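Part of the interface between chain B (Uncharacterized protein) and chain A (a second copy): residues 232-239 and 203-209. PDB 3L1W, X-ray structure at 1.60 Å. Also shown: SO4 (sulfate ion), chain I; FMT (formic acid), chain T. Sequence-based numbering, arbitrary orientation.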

# COMPACT_ATOMS: atom_id res chain seq x y z
N ASP B 232 -0.52 4.09 -6.18
CA ASP B 232 0.92 3.92 -6.39
C ASP B 232 1.36 4.61 -7.67
O ASP B 232 0.72 4.45 -8.72
CB ASP B 232 1.28 2.44 -6.53
CG ASP B 232 0.91 1.63 -5.31
OD1 ASP B 232 -0.16 1.87 -4.72
OD2 ASP B 232 1.68 0.71 -4.95
N SER B 233 2.46 5.34 -7.61
CA SER B 233 2.98 6.01 -8.79
C SER B 233 4.42 5.62 -9.02
O SER B 233 5.06 5.02 -8.15
CB SER B 233 2.88 7.53 -8.64
OG SER B 233 3.59 7.98 -7.50
N ILE B 234 4.92 5.97 -10.19
CA ILE B 234 6.33 5.79 -10.51
C ILE B 234 6.84 7.12 -11.05
O ILE B 234 6.62 7.46 -12.21
CB ILE B 234 6.54 4.61 -11.51
CG1 ILE B 234 7.97 4.59 -12.05
CG2 ILE B 234 5.52 4.66 -12.67
CD1 ILE B 234 9.02 4.42 -10.96
N ASP B 235 7.47 7.90 -10.18
CA ASP B 235 8.04 9.21 -10.53
C ASP B 235 7.15 10.08 -11.42
O ASP B 235 7.55 10.48 -12.51
CB ASP B 235 9.43 9.05 -11.17
CG ASP B 235 10.24 10.33 -11.14
OD1 ASP B 235 11.34 10.34 -11.74
OD2 ASP B 235 9.80 11.34 -10.55
N GLY B 236 5.95 10.40 -10.95
CA GLY B 236 5.11 11.36 -11.63
C GLY B 236 4.25 10.77 -12.73
O GLY B 236 3.61 11.50 -13.48
N ARG B 237 4.25 9.44 -12.82
CA ARG B 237 3.36 8.73 -13.74
C ARG B 237 2.67 7.59 -13.00
O ARG B 237 3.12 7.18 -11.93
CB ARG B 237 4.14 8.13 -14.90
CG ARG B 237 4.79 9.15 -15.82
CD ARG B 237 5.57 8.45 -16.94
NE ARG B 237 6.30 9.39 -17.78
CZ ARG B 237 6.18 9.47 -19.10
NH1 ARG B 237 5.35 8.66 -19.75
NH2 ARG B 237 6.88 10.37 -19.78
N PHE B 238 1.57 7.09 -13.55
CA PHE B 238 0.94 5.90 -12.99
C PHE B 238 1.33 4.72 -13.84
O PHE B 238 1.47 4.86 -15.06
CB PHE B 238 -0.58 6.05 -12.93
CG PHE B 238 -1.06 7.09 -11.96
CD1 PHE B 238 -0.69 7.03 -10.62
CD2 PHE B 238 -1.91 8.12 -12.37
CE1 PHE B 238 -1.14 7.99 -9.71
CE2 PHE B 238 -2.36 9.08 -11.47
CZ PHE B 238 -1.98 9.01 -10.14
N PRO B 239 1.51 3.54 -13.22
CA PRO B 239 1.96 2.37 -13.97
C PRO B 239 0.93 1.89 -14.99
O PRO B 239 1.32 1.31 -16.00
CB PRO B 239 2.19 1.30 -12.87
CG PRO B 239 2.36 2.09 -11.60
CD PRO B 239 1.43 3.29 -11.77
S SO4 I . 2.34 20.57 -6.54
O1 SO4 I . 1.10 20.83 -7.27
O2 SO4 I . 2.02 20.10 -5.19
O3 SO4 I . 3.13 19.59 -7.28
O4 SO4 I . 3.11 21.81 -6.45
C FMT T . 5.08 3.45 -5.55
O1 FMT T . 6.17 3.33 -6.09
O2 FMT T . 4.48 4.53 -5.41
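Chain A, residues 203-209: TYTKPWA

The tip of a tight turn sits over the face of a tryptophan: B:Asp235 CA sits 3.5 Å from the centroid of the five-membered ring of A:Trp208, only 7° off the ring normal, so a backbone C-H meets the pi face. B:Asp235 belongs to a type I' turn from B:Ile234 to B:Arg237. It is closed by hydrogen bonds from B:Ile234 N to B:Arg237 O (2.8 Å) and from B:Arg237 N to B:Ile234 O (3.1 Å), and B:Asp235 adopts positive phi (43/59). At B:Gly236 (87/8) a CB would jam against the preceding carbonyl, so the backbone itself calls for glycine.

Chain A approaches as a type I turn, A:Thr203 to A:Lys206, then runs extended through A:Pro207 into the 3-10 start at A:Trp208, whose CA lies 5.5 Å from B:Asp235 CA. With its CB directed toward chain B and chi1 in m, A:Trp208 reaches along the turn: CZ3 packs 3.7 Å from B:Ile234 CD1, and CH2 comes 3.3 Å from B:Ser233 O. The same aspartate also holds the backbone of A:Trp208, whose N donates to B:Asp235 OD2 at 2.9 Å, with an N-H...O angle of 165°. Water 3 extends the grip, accepting from A:Ala209 N (2.9 Å) and donating to B:Asp235 OD1 (2.6 Å). Farther out, A:Tyr204 OH approaches B:Phe238 CZ at 3.9 Å.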

# COMPACT_ATOMS: atom_id res chain seq x y z
N THR A 203 5.20 18.76 -2.20
CA THR A 203 5.12 18.97 -3.65
C THR A 203 4.75 17.66 -4.35
O THR A 203 5.58 16.76 -4.49
CB THR A 203 6.44 19.49 -4.20
OG1 THR A 203 6.84 20.64 -3.45
CG2 THR A 203 6.28 19.88 -5.67
N TYR A 204 3.48 17.57 -4.75
CA TYR A 204 2.93 16.35 -5.34
C TYR A 204 3.71 15.91 -6.58
O TYR A 204 3.90 14.72 -6.83
CB TYR A 204 1.45 16.57 -5.67
CG TYR A 204 0.73 15.39 -6.29
CD1 TYR A 204 0.48 14.24 -5.55
CD2 TYR A 204 0.27 15.44 -7.60
CE1 TYR A 204 -0.18 13.17 -6.11
CE2 TYR A 204 -0.39 14.37 -8.17
CZ TYR A 204 -0.62 13.24 -7.42
OH TYR A 204 -1.28 12.17 -7.98
N THR A 205 4.18 16.88 -7.36
CA THR A 205 4.89 16.57 -8.60
C THR A 205 6.42 16.56 -8.47
O THR A 205 7.14 16.61 -9.47
CB THR A 205 4.51 17.54 -9.73
OG1 THR A 205 4.86 18.88 -9.36
CG2 THR A 205 3.01 17.47 -10.01
N LYS A 206 6.92 16.50 -7.24
CA LYS A 206 8.36 16.51 -7.00
C LYS A 206 9.01 15.30 -7.68
O LYS A 206 8.61 14.17 -7.41
CB LYS A 206 8.62 16.45 -5.50
CG LYS A 206 10.07 16.22 -5.12
CD LYS A 206 10.85 17.51 -5.14
CE LYS A 206 10.28 18.51 -4.15
NZ LYS A 206 11.06 19.78 -4.15
N PRO A 207 9.98 15.54 -8.57
CA PRO A 207 10.72 14.44 -9.20
C PRO A 207 11.44 13.58 -8.16
O PRO A 207 11.99 14.11 -7.20
CB PRO A 207 11.73 15.16 -10.09
CG PRO A 207 11.08 16.49 -10.39
CD PRO A 207 10.38 16.85 -9.11
N TRP A 208 11.41 12.27 -8.35
CA TRP A 208 11.99 11.38 -7.34
C TRP A 208 13.47 11.66 -7.08
O TRP A 208 13.94 11.55 -5.94
CB TRP A 208 11.72 9.92 -7.69
CG TRP A 208 10.30 9.51 -7.40
CD1 TRP A 208 9.26 10.34 -7.05
CD2 TRP A 208 9.76 8.18 -7.42
NE1 TRP A 208 8.11 9.60 -6.86
CE2 TRP A 208 8.39 8.28 -7.07
CE3 TRP A 208 10.30 6.92 -7.68
CZ2 TRP A 208 7.56 7.15 -6.99
CZ3 TRP A 208 9.47 5.81 -7.60
CH2 TRP A 208 8.13 5.94 -7.26
N ALA A 209 14.21 12.05 -8.12
CA ALA A 209 15.63 12.34 -7.96
C ALA A 209 15.85 13.54 -7.04
O ALA A 209 16.93 13.72 -6.48
CB ALA A 209 16.27 12.58 -9.31
O HOH W 1 7.60 12.60 -9.48
O HOH W 2 5.26 10.11 -8.16
O HOH W 3 13.33 11.89 -10.93